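Local coordinates for protein sortase B (PDB 5YFK) that probably works as a class B sortase, a cysteine transpeptidase that attaches proteins to the bacterial cell wall, studied here with its nucleophile replaced, at residues A[149-155]-A[219-225]; A[106-112]-A[202-208]. The protein carries 1 engineered substitution. All blocks are in the same frame, centred on the assembly; numbering follows the deposited sequence.

Interaction 1. Residues A[149-155]-A[219-225]; sequences TFEIFSV and VVVAKEI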
# COMPACT_ATOMS: atom_id res chain seq x y z
N THR A 149 3.59 -10.93 4.49
CA THR A 149 3.96 -9.90 5.45
C THR A 149 5.18 -9.11 4.97
O THR A 149 6.14 -9.68 4.49
CB THR A 149 4.28 -10.51 6.82
OG1 THR A 149 3.18 -11.33 7.23
CG2 THR A 149 4.53 -9.42 7.86
N PHE A 150 5.11 -7.79 5.11
CA PHE A 150 6.20 -6.87 4.75
C PHE A 150 6.61 -6.01 5.95
O PHE A 150 5.76 -5.59 6.74
CB PHE A 150 5.71 -5.95 3.62
CG PHE A 150 5.49 -6.66 2.32
CD1 PHE A 150 4.34 -7.40 2.10
CD2 PHE A 150 6.34 -6.43 1.24
CE1 PHE A 150 4.13 -8.02 0.87
CE2 PHE A 150 6.22 -7.16 0.07
CZ PHE A 150 5.10 -7.97 -0.11
N GLU A 151 7.91 -5.92 6.22
CA GLU A 151 8.35 -5.13 7.35
C GLU A 151 8.85 -3.77 6.89
O GLU A 151 9.64 -3.68 5.98
CB GLU A 151 9.46 -5.83 8.14
CG GLU A 151 9.77 -5.11 9.42
CD GLU A 151 10.88 -5.76 10.23
OE1 GLU A 151 11.19 -6.93 9.97
OE2 GLU A 151 11.24 -5.16 11.26
N ILE A 152 8.25 -2.73 7.45
CA ILE A 152 8.54 -1.34 7.08
C ILE A 152 9.95 -1.01 7.50
O ILE A 152 10.32 -1.24 8.66
CB ILE A 152 7.59 -0.37 7.81
CG1 ILE A 152 6.18 -0.55 7.25
CG2 ILE A 152 8.07 1.07 7.62
CD1 ILE A 152 5.10 0.09 8.09
N PHE A 153 10.72 -0.49 6.56
CA PHE A 153 12.13 -0.12 6.82
C PHE A 153 12.42 1.36 6.49
O PHE A 153 13.50 1.88 6.78
CB PHE A 153 13.10 -1.08 6.10
CG PHE A 153 13.07 -0.98 4.60
CD1 PHE A 153 13.83 -0.02 3.95
CD2 PHE A 153 12.15 -1.72 3.86
CE1 PHE A 153 13.72 0.16 2.58
CE2 PHE A 153 12.12 -1.63 2.48
CZ PHE A 153 12.96 -0.73 1.83
N SER A 154 11.52 1.98 5.75
CA SER A 154 11.73 3.39 5.35
C SER A 154 10.46 4.19 5.48
O SER A 154 9.41 3.77 5.03
CB SER A 154 12.24 3.49 3.91
OG SER A 154 12.45 4.86 3.56
N VAL A 155 10.57 5.42 5.99
CA VAL A 155 9.48 6.37 5.94
C VAL A 155 10.07 7.75 5.61
O VAL A 155 11.15 8.10 6.08
CB VAL A 155 8.69 6.48 7.27
CG1 VAL A 155 9.61 6.86 8.44
CG2 VAL A 155 7.58 7.51 7.15
N VAL A 219 5.71 8.57 2.18
CA VAL A 219 6.06 7.27 1.59
C VAL A 219 6.48 6.32 2.70
O VAL A 219 7.30 6.67 3.55
CB VAL A 219 7.21 7.39 0.57
CG1 VAL A 219 7.42 6.07 -0.19
CG2 VAL A 219 6.97 8.53 -0.41
N VAL A 220 5.95 5.10 2.66
CA VAL A 220 6.42 4.02 3.48
C VAL A 220 6.85 2.83 2.59
O VAL A 220 6.19 2.52 1.61
CB VAL A 220 5.36 3.55 4.49
CG1 VAL A 220 5.83 2.29 5.20
CG2 VAL A 220 5.10 4.65 5.53
N VAL A 221 8.06 2.35 2.82
CA VAL A 221 8.58 1.20 2.07
C VAL A 221 8.89 0.06 3.03
O VAL A 221 9.45 0.25 4.12
CB VAL A 221 9.85 1.57 1.26
CG1 VAL A 221 10.11 0.56 0.17
CG2 VAL A 221 9.72 2.97 0.65
N ALA A 222 8.50 -1.14 2.62
CA ALA A 222 8.57 -2.34 3.46
C ALA A 222 9.06 -3.51 2.61
O ALA A 222 8.90 -3.51 1.38
CB ALA A 222 7.19 -2.65 4.02
N LYS A 223 9.81 -4.41 3.24
CA LYS A 223 10.29 -5.63 2.59
C LYS A 223 9.60 -6.89 3.04
O LYS A 223 9.29 -7.07 4.23
CB LYS A 223 11.80 -5.81 2.77
CG LYS A 223 12.23 -5.97 4.21
CD LYS A 223 13.64 -6.51 4.26
CE LYS A 223 13.71 -8.02 4.28
NZ LYS A 223 15.12 -8.51 4.20
N GLU A 224 9.46 -7.82 2.11
CA GLU A 224 8.75 -9.05 2.41
C GLU A 224 9.58 -9.90 3.33
O GLU A 224 10.79 -10.05 3.13
CB GLU A 224 8.41 -9.83 1.16
CG GLU A 224 7.44 -10.96 1.47
CD GLU A 224 6.88 -11.61 0.24
OE1 GLU A 224 7.20 -11.19 -0.90
OE2 GLU A 224 6.07 -12.53 0.44
N ILE A 225 8.94 -10.40 4.38
CA ILE A 225 9.58 -11.28 5.33
C ILE A 225 8.82 -12.58 5.48
O ILE A 225 7.65 -12.67 5.12
CB ILE A 225 9.70 -10.62 6.70
CG1 ILE A 225 8.31 -10.36 7.30
CG2 ILE A 225 10.50 -9.33 6.59
CD1 ILE A 225 8.36 -9.91 8.74
O HOH W 1 5.44 -13.08 3.81
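A classic beta bulge interrupts this antiparallel pair: Phe153 N and Ser154 N both donate to Val221 O, at 2.8 Å and 3.2 Å, so two residues of 149-155 stand opposite one of 219-225. Phe153 phi/psi of -124/-16 fits this assignment, and the pairing slips by one between Ile152-Ala222 and Ser154-Val221. Both strands belong to the closed sortase beta-barrel, and 219-225 closely follows Arg217, the predicted transition-state stabilizer, whose side chain is about 5 Å from that of Val219. The segment axes approach to 4.0 Å with N-to-C directions 138° apart, in keeping with strong twist. Before the bulge, Glu151 and Lys223 form a hydrogen-bonded pair (Glu151 N to Lys223 O 2.7 Å, Lys223 N to Glu151 O 2.8 Å); after it, Val221 N reaches Ser154 O at 3.0 Å.

Phe150, Ile152, Val155, Val220 and Ala222 share one face, where Ile152 CG2 meets Val220 CG1 at 3.5 Å and Phe150 packs on Leu204. At the bulge the Phe153 CA-to-CB bond points sideways, and the ring packs on Val221 (Phe153 CZ to Val221 CG1 3.5 Å). Lys223 NZ is salt-bridged to Asp201 and hydrogen-bonded to Ile195 O. Glu224 CB sits over the Phe150 ring, 4.0 Å from the centroid and 27° off its normal, while a water accepts from Thr149 N at 2.9 Å and donates to Ile225 O at 2.6 Å.

Interaction 2. Residues A[106-112]-A[202-208]; sequences SNIVVYG and RILTLIT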
# COMPACT_ATOMS: atom_id res chain seq x y z
N SER A 106 9.51 -6.34 -8.60
CA SER A 106 10.13 -6.38 -7.27
C SER A 106 9.62 -5.27 -6.32
O SER A 106 9.83 -5.34 -5.11
CB SER A 106 11.66 -6.34 -7.39
OG SER A 106 12.18 -7.66 -7.54
N ASN A 107 8.94 -4.26 -6.86
CA ASN A 107 8.34 -3.18 -6.03
C ASN A 107 6.88 -3.06 -6.38
O ASN A 107 6.54 -2.70 -7.50
CB ASN A 107 9.03 -1.86 -6.27
CG ASN A 107 8.57 -0.75 -5.33
OD1 ASN A 107 7.89 -1.00 -4.32
ND2 ASN A 107 8.97 0.47 -5.65
N ILE A 108 6.02 -3.37 -5.42
CA ILE A 108 4.58 -3.19 -5.57
C ILE A 108 4.26 -1.81 -5.02
O ILE A 108 4.52 -1.51 -3.85
CB ILE A 108 3.83 -4.27 -4.80
CG1 ILE A 108 4.26 -5.66 -5.29
CG2 ILE A 108 2.31 -4.06 -4.93
CD1 ILE A 108 3.92 -6.81 -4.36
N VAL A 109 3.66 -0.97 -5.85
CA VAL A 109 3.46 0.41 -5.47
C VAL A 109 2.00 0.71 -5.34
O VAL A 109 1.22 0.48 -6.27
CB VAL A 109 4.09 1.37 -6.50
CG1 VAL A 109 3.75 2.82 -6.17
CG2 VAL A 109 5.59 1.17 -6.53
N VAL A 110 1.61 1.20 -4.16
CA VAL A 110 0.21 1.36 -3.84
C VAL A 110 -0.04 2.80 -3.38
O VAL A 110 0.73 3.34 -2.57
CB VAL A 110 -0.22 0.36 -2.73
CG1 VAL A 110 -1.67 0.52 -2.35
CG2 VAL A 110 0.07 -1.07 -3.18
N TYR A 111 -1.16 3.37 -3.84
CA TYR A 111 -1.55 4.76 -3.59
C TYR A 111 -2.86 4.81 -2.85
O TYR A 111 -3.77 3.96 -3.04
CB TYR A 111 -1.72 5.53 -4.90
CG TYR A 111 -0.53 5.54 -5.81
CD1 TYR A 111 -0.32 4.50 -6.71
CD2 TYR A 111 0.39 6.58 -5.77
CE1 TYR A 111 0.77 4.53 -7.56
CE2 TYR A 111 1.56 6.51 -6.49
CZ TYR A 111 1.70 5.52 -7.43
OH TYR A 111 2.79 5.52 -8.25
N GLY A 112 -3.03 5.88 -2.09
CA GLY A 112 -4.35 6.25 -1.57
C GLY A 112 -4.37 7.68 -1.08
O GLY A 112 -3.33 8.25 -0.78
N ARG A 202 11.77 -8.47 -2.00
CA ARG A 202 10.64 -7.87 -2.70
C ARG A 202 10.06 -6.79 -1.81
O ARG A 202 9.87 -7.01 -0.61
CB ARG A 202 9.57 -8.92 -2.99
CG ARG A 202 8.49 -8.36 -3.90
CD ARG A 202 7.45 -9.38 -4.32
NE ARG A 202 6.82 -8.94 -5.57
CZ ARG A 202 5.84 -9.59 -6.19
NH1 ARG A 202 5.48 -9.21 -7.41
NH2 ARG A 202 5.18 -10.56 -5.57
N ILE A 203 9.80 -5.62 -2.36
CA ILE A 203 9.34 -4.53 -1.54
C ILE A 203 7.93 -4.06 -1.90
O ILE A 203 7.46 -4.26 -3.02
CB ILE A 203 10.32 -3.34 -1.52
CG1 ILE A 203 10.58 -2.81 -2.94
CG2 ILE A 203 11.61 -3.76 -0.80
CD1 ILE A 203 11.22 -1.42 -2.96
N LEU A 204 7.37 -3.33 -0.95
CA LEU A 204 6.05 -2.73 -1.04
C LEU A 204 6.19 -1.25 -0.69
O LEU A 204 6.80 -0.90 0.33
CB LEU A 204 5.12 -3.39 -0.03
CG LEU A 204 3.67 -2.87 0.05
CD1 LEU A 204 2.85 -2.98 -1.22
CD2 LEU A 204 2.96 -3.58 1.17
N THR A 205 5.71 -0.40 -1.57
CA THR A 205 5.79 1.05 -1.36
C THR A 205 4.38 1.60 -1.24
O THR A 205 3.58 1.45 -2.16
CB THR A 205 6.51 1.71 -2.54
OG1 THR A 205 7.82 1.13 -2.68
CG2 THR A 205 6.59 3.24 -2.40
N LEU A 206 4.12 2.32 -0.15
CA LEU A 206 2.83 2.96 0.06
C LEU A 206 2.97 4.46 -0.01
O LEU A 206 3.83 5.02 0.65
CB LEU A 206 2.26 2.58 1.44
CG LEU A 206 2.21 1.10 1.81
CD1 LEU A 206 1.61 0.92 3.19
CD2 LEU A 206 1.46 0.29 0.77
N ILE A 207 2.12 5.08 -0.82
CA ILE A 207 2.24 6.51 -1.11
C ILE A 207 0.95 7.23 -0.86
O ILE A 207 -0.12 6.86 -1.40
CB ILE A 207 2.71 6.75 -2.56
CG1 ILE A 207 4.12 6.16 -2.76
CG2 ILE A 207 2.74 8.24 -2.86
CD1 ILE A 207 4.53 6.07 -4.22
N THR A 208 1.06 8.36 -0.16
CA THR A 208 -0.04 9.24 0.04
C THR A 208 0.39 10.71 -0.01
O THR A 208 1.58 11.02 -0.10
CB THR A 208 -0.82 8.92 1.32
OG1 THR A 208 -2.06 9.61 1.31
CG2 THR A 208 -0.07 9.28 2.59
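Strands 107-111 and 203-208 run parallel, their axes 4.6 Å apart at closest approach and 18° from exact alignment. The register holds without a slip from Asn107-Ile203 to Tyr111-Ile207. Every second residue of each strand bonds through both N and O to the residues before and after its partner: Ile108 N to Ile203 O is 2.9 Å and Ile108 O to Thr205 N 2.8 Å, and Val110 does the same with Thr205 and Ile207. Ser106 O, accepting from Ile203 N at 2.8 Å, and Gly112 N, donating to Ile207 O at 3.1 Å, extend the pattern at the two ends.

In the sortase beta-barrel this pair brings two predicted active-site segments together, since His113 directly follows Gly112 and Ser209, the engineered replacement of the nucleophile, directly follows Thr208. Thr208 OG1 donates to Gly112 O at 2.8 Å, a side-chain-to-backbone hydrogen bond just before the two predicted catalytic positions.

Asn107, Val109, Tyr111, Ile203, Thr205 and Ile207 point to one face. There Thr205 OG1 donates to Asn107 OD1 at 2.7 Å, and Ile207 CD1 lies 3.8 Å from Tyr111 CE2 and 3.9 Å from Val109 CG1; the Tyr111 hydroxyl bonds to Asp97. On the reverse face, Leu204 CD1 touches both Ile108 CG2 and Val110 CG2 at 3.9 Å. The Arg202 guanidinium, held by Leu102 O and Asp105 O, carries Ile108 CD1 over one face.

From the N terminus, the chain passes first through 106-112, then 149-155, and returns through 202-208 and 219-225. Interaction 2 closes an 89-residue loop between 112 and 202, and interaction 1 a 63-residue loop between 155 and 219; because the segments alternate, the two closures cross rather than nest. Strands 203-210 and 216-225, consecutive in the chain, are antiparallel neighbours that join the contacts, with probable hydrogen bonds from Leu206 N to Val220 O (2.7 Å) and from Leu204 N to Ala222 O (2.8 Å). The strand order 107-111, 203-210, 216-225, 146-159 therefore forms one continuous section of barrel wall, and the two contact centres are about 9 Å apart.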